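Local coordinates for FBP protein (Leishmania major, PDB 5OEZ) that probably hydrolyses fructose 1,6-bisphosphate to fructose 6-phosphate and phosphate, a magnesium-dependent step of gluconeogenesis, at residues S124-D127 and S131-S134; A168-Y173 and D255-L260. All coordinates share one frame; numbering follows the deposited sequence.

Both contacts are buried and rest on the same mixed sheet, where strands 132-140 and 167-173 are antiparallel neighbours; Ser-134 O lies 2.9 Å from Ala-171 N, a probable hydrogen bond joining the two strands. Interaction 1, its centre about 15 Å from the centre of the chain, is local: a 3-10 turn packs on the start of the next strand within the N-terminal family region. Interaction 2 lies deeper, its centre about 7 Å from that of the chain, and brings strand 167-173 against helix 252-262 of the C-terminal region. The chemistry changes accordingly, from aliphatic branches in interaction 1 to a tyrosine-histidine hydrogen bond with a CH-pi contact in interaction 2. Each touches the second subunit.

Interaction 1. Residues S124-D127 and S131-S134; sequences SNID and SVGS
Ile-126 and Val-132 meet through their methyl groups where the 3-10 turn at 124-126 packs on the start of strand 132-140. The turn belongs to the loop after strand 113-121, just beyond Asp-118, Leu-120, Asp-121 and Gly-122, which bind manganese or fructose 6-phosphate in other structures of this protein; neither is bound here.

From its CB, Ile-126 sends out two branches, and CG1 is the one that reaches across. With CG1 anti to the carbonyl carbon (chi1 -66°), the longer branch is carried toward the valine, CG1 coming within 4.1 Å of Val-132 CG1. The next atom, CD1, makes the closer approach: it sits 3.6 Å from Val-132 CG2 and 3.7 Å from Val-132 CG1, touching both branches of the valine. The isoleucine side chain runs nearly perpendicular to that of the valine. Isoleucine suits the turn because its longer branch, CG1-CD1, carries a methyl beyond CB to the strand, whereas the shorter valine offers two methyls close to its backbone. Ile-46 of helix 27-47 touches both residues and extends the apolar cluster.

Asn-125 supplies the second point of contact. Its CB lies 4.0 Å from Val-132 CG1, while its amide ND2 stands 3.6 Å from Ser-131 O, a polar approach too long to count as a hydrogen bond. The amide suits this buried place because ND2 has an acceptor beyond the two segments, Gly-250 O. Asn-129 of the second subunit packs on Ser-131.

Val-132 also lies near Leu-120, and Asn-125 near Gly-122, so the contact borders the active site. Its chemistry implies that the turn is held against the strand mainly by van der Waals packing of methyls, with the buried Asn-125 ND2 weakly hydrogen-bonded to Gly-250 O and only near Ser-131 O.

Interaction 2. Residues A168-Y173 and D255-L260; sequences AGYAVY and DIHRTL
Strand 168-173 and helix 255-260 cross steeply, their axes 9.9 Å apart at closest approach and their N-to-C directions at 106°. This is sheet-to-helix packing in the class 1 fructose-1,6-bisphosphatase fold, joining the N-terminal region's sheet to the C-terminal region.

Tyr-170 and Val-172, alternate residues and hence on one face of the strand, point toward the helix. The tyrosine is long enough to span the gap: its OH meets His-257 ND1 at 2.8 Å in a hydrogen bond whose proton may sit on either partner. The oxygen arrives in the imidazole plane, and the rings touch at their edges, neither lying over the other's face, with their planes at 82°. The histidine extends from the helix with CG anti to the backbone N (chi1 -175°), offering ND1 to the tyrosine and one face to the valine. Leu-260 CD1 adds an apolar neighbour 3.6 Å from Tyr-170 OH. Met-288 and Ile-291 of helix 281-294 touch Tyr-170, while Ala-128 of the second subunit packs on His-257. Compact and branched, Val-172 places CG2 over the imidazole face, shifted toward its CG and 4.0 Å from the His-257 ring centroid, in a CH-pi contact.

Interaction 1. Residues S124-D127 and S131-S134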
loop_
_atom_site.group_PDB
_atom_site.type_symbol
_atom_site.label_atom_id
_atom_site.label_comp_id
_atom_site.label_asym_id
_atom_site.label_seq_id
_atom_site.Cartn_x
_atom_site.Cartn_y
_atom_site.Cartn_z
ATOM N N SER C 124 2.468 6.618 -24.041
ATOM C CA SER C 124 3.917 6.540 -24.274
ATOM C C SER C 124 4.724 7.086 -23.089
ATOM O O SER C 124 5.787 6.549 -22.748
ATOM C CB SER C 124 4.294 7.309 -25.546
ATOM O OG SER C 124 3.910 8.673 -25.459
ATOM N N ASN C 125 4.185 8.130 -22.452
ATOM C CA ASN C 125 4.821 8.805 -21.308
ATOM C C ASN C 125 5.186 7.937 -20.118
ATOM O O ASN C 125 6.018 8.348 -19.313
ATOM C CB ASN C 125 3.913 9.910 -20.772
ATOM C CG ASN C 125 3.839 11.113 -21.685
ATOM O OD1 ASN C 125 4.681 11.309 -22.553
ATOM N ND2 ASN C 125 2.848 11.948 -21.460
ATOM N N ILE C 126 4.527 6.787 -19.977
ATOM C CA ILE C 126 4.743 5.887 -18.843
ATOM C C ILE C 126 6.224 5.540 -18.677
ATOM O O ILE C 126 6.721 5.490 -17.551
ATOM C CB ILE C 126 3.930 4.566 -18.999
ATOM C CG1 ILE C 126 2.419 4.794 -18.935
ATOM C CG2 ILE C 126 4.345 3.512 -17.977
ATOM C CD1 ILE C 126 1.897 5.248 -17.595
ATOM N N ASP C 127 6.916 5.295 -19.789
ATOM C CA ASP C 127 8.327 4.889 -19.752
ATOM C C ASP C 127 9.248 5.911 -19.066
ATOM O O ASP C 127 10.209 5.529 -18.392
ATOM C CB ASP C 127 8.836 4.586 -21.169
ATOM C CG ASP C 127 8.223 3.318 -21.762
ATOM O OD1 ASP C 127 7.443 2.622 -21.064
ATOM O OD2 ASP C 127 8.527 3.014 -22.938
ATOM N N SER C 131 3.186 12.103 -15.941
ATOM C CA SER C 131 1.733 12.048 -15.859
ATOM C C SER C 131 1.076 11.360 -17.049
ATOM O O SER C 131 1.440 11.621 -18.201
ATOM C CB SER C 131 1.183 13.484 -15.848
ATOM O OG SER C 131 1.365 14.162 -14.611
ATOM N N VAL C 132 0.101 10.496 -16.765
ATOM C CA VAL C 132 -0.877 10.065 -17.755
ATOM C C VAL C 132 -2.271 10.282 -17.168
ATOM O O VAL C 132 -2.386 10.697 -16.024
ATOM C CB VAL C 132 -0.650 8.614 -18.201
ATOM C CG1 VAL C 132 0.686 8.498 -18.898
ATOM C CG2 VAL C 132 -0.701 7.646 -17.033
ATOM N N GLY C 133 -3.317 9.998 -17.943
ATOM C CA GLY C 133 -4.688 10.311 -17.525
ATOM C C GLY C 133 -5.785 9.544 -18.246
ATOM O O GLY C 133 -5.512 8.830 -19.195
ATOM N N SER C 134 -7.000 9.632 -17.715
ATOM C CA SER C 134 -8.214 9.052 -18.308
ATOM C C SER C 134 -9.233 10.155 -18.344
ATOM O O SER C 134 -9.260 10.973 -17.442
ATOM C CB SER C 134 -8.792 7.900 -17.457
ATOM O OG SER C 134 -7.861 6.852 -17.225
#

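Interaction 2. Residues A168-Y173 and D255-L260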
loop_
_atom_site.group_PDB
_atom_site.type_symbol
_atom_site.label_atom_id
_atom_site.label_comp_id
_atom_site.label_asym_id
_atom_site.label_seq_id
_atom_site.Cartn_x
_atom_site.Cartn_y
_atom_site.Cartn_z
ATOM N N ALA C 168 -18.988 15.008 -16.624
ATOM C CA ALA C 168 -17.666 14.810 -17.191
ATOM C C ALA C 168 -16.630 14.717 -16.086
ATOM O O ALA C 168 -16.803 15.300 -15.031
ATOM C CB ALA C 168 -17.310 15.962 -18.128
ATOM N N GLY C 169 -15.524 14.043 -16.356
ATOM C CA GLY C 169 -14.425 14.037 -15.416
ATOM C C GLY C 169 -13.136 13.536 -16.014
ATOM O O GLY C 169 -13.120 13.037 -17.142
ATOM N N TYR C 170 -12.057 13.627 -15.235
ATOM C CA TYR C 170 -10.811 12.968 -15.585
ATOM C C TYR C 170 -10.086 12.440 -14.351
ATOM O O TYR C 170 -10.397 12.812 -13.233
ATOM C CB TYR C 170 -9.911 13.893 -16.398
ATOM C CG TYR C 170 -9.417 15.106 -15.662
ATOM C CD1 TYR C 170 -8.351 15.026 -14.754
ATOM C CD2 TYR C 170 -10.001 16.337 -15.871
ATOM C CE1 TYR C 170 -7.908 16.155 -14.078
ATOM C CE2 TYR C 170 -9.576 17.463 -15.191
ATOM C CZ TYR C 170 -8.531 17.366 -14.296
ATOM O OH TYR C 170 -8.099 18.472 -13.615
ATOM N N ALA C 171 -9.151 11.528 -14.589
ATOM C CA ALA C 171 -8.218 11.065 -13.584
ATOM C C ALA C 171 -6.784 11.395 -14.030
ATOM O O ALA C 171 -6.454 11.254 -15.202
ATOM C CB ALA C 171 -8.382 9.572 -13.365
ATOM N N VAL C 172 -5.951 11.839 -13.088
ATOM C CA VAL C 172 -4.531 12.080 -13.332
ATOM C C VAL C 172 -3.746 11.090 -12.499
ATOM O O VAL C 172 -3.906 11.054 -11.286
ATOM C CB VAL C 172 -4.077 13.462 -12.862
ATOM C CG1 VAL C 172 -2.771 13.849 -13.549
ATOM C CG2 VAL C 172 -5.132 14.489 -13.121
ATOM N N TYR C 173 -2.899 10.308 -13.149
ATOM C CA TYR C 173 -2.038 9.345 -12.488
ATOM C C TYR C 173 -0.637 9.943 -12.414
ATOM O O TYR C 173 0.126 9.892 -13.369
ATOM C CB TYR C 173 -2.026 8.025 -13.266
ATOM C CG TYR C 173 -3.398 7.477 -13.607
ATOM C CD1 TYR C 173 -4.129 6.722 -12.679
ATOM C CD2 TYR C 173 -3.974 7.708 -14.866
ATOM C CE1 TYR C 173 -5.394 6.237 -12.994
ATOM C CE2 TYR C 173 -5.239 7.222 -15.183
ATOM C CZ TYR C 173 -5.948 6.483 -14.248
ATOM O OH TYR C 173 -7.189 5.973 -14.566
ATOM N N ASP C 255 -1.461 18.575 -18.374
ATOM C CA ASP C 255 -1.364 19.998 -18.694
ATOM C C ASP C 255 -2.672 20.714 -18.357
ATOM O O ASP C 255 -2.654 21.820 -17.797
ATOM C CB ASP C 255 -0.922 20.230 -20.150
ATOM C CG ASP C 255 0.587 19.948 -20.378
ATOM O OD1 ASP C 255 1.445 20.552 -19.674
ATOM O OD2 ASP C 255 0.932 19.144 -21.292
ATOM N N ILE C 256 -3.805 20.083 -18.645
ATOM C CA ILE C 256 -5.102 20.685 -18.310
ATOM C C ILE C 256 -5.298 20.776 -16.792
ATOM O O ILE C 256 -5.794 21.787 -16.288
ATOM C CB ILE C 256 -6.280 19.923 -18.958
ATOM C CG1 ILE C 256 -6.249 20.071 -20.477
ATOM C CG2 ILE C 256 -7.608 20.386 -18.372
ATOM C CD1 ILE C 256 -6.646 21.437 -20.960
ATOM N N HIS C 257 -4.925 19.721 -16.078
ATOM C CA HIS C 257 -5.002 19.711 -14.622
ATOM C C HIS C 257 -4.212 20.858 -13.990
ATOM O O HIS C 257 -4.745 21.564 -13.132
ATOM C CB HIS C 257 -4.524 18.371 -14.083
ATOM C CG HIS C 257 -4.670 18.238 -12.607
ATOM N ND1 HIS C 257 -5.899 18.207 -11.982
ATOM C CD2 HIS C 257 -3.743 18.134 -11.628
ATOM C CE1 HIS C 257 -5.723 18.098 -10.677
ATOM N NE2 HIS C 257 -4.426 18.050 -10.437
ATOM N N ARG C 258 -2.981 21.078 -14.448
ATOM C CA ARG C 258 -2.200 22.251 -14.014
ATOM C C ARG C 258 -2.934 23.547 -14.376
ATOM O O ARG C 258 -3.027 24.467 -13.557
ATOM C CB ARG C 258 -0.797 22.254 -14.632
ATOM C CG ARG C 258 0.149 23.312 -14.060
ATOM C CD ARG C 258 1.372 23.602 -14.951
ATOM N NE ARG C 258 0.921 23.891 -16.297
ATOM C CZ ARG C 258 1.066 23.114 -17.367
ATOM N NH1 ARG C 258 1.773 21.992 -17.339
ATOM N NH2 ARG C 258 0.525 23.510 -18.520
ATOM N N THR C 259 -3.458 23.624 -15.588
ATOM C CA THR C 259 -4.156 24.835 -16.042
ATOM C C THR C 259 -5.328 25.173 -15.125
ATOM O O THR C 259 -5.487 26.318 -14.725
ATOM C CB THR C 259 -4.637 24.675 -17.498
ATOM O OG1 THR C 259 -3.508 24.402 -18.338
ATOM C CG2 THR C 259 -5.352 25.928 -18.006
ATOM N N LEU C 260 -6.156 24.184 -14.816
ATOM C CA LEU C 260 -7.264 24.360 -13.890
ATOM C C LEU C 260 -6.875 24.909 -12.522
ATOM O O LEU C 260 -7.559 25.774 -11.994
ATOM C CB LEU C 260 -7.964 23.021 -13.627
ATOM C CG LEU C 260 -9.124 22.490 -14.420
ATOM C CD1 LEU C 260 -9.959 21.603 -13.503
ATOM C CD2 LEU C 260 -9.956 23.608 -14.962
#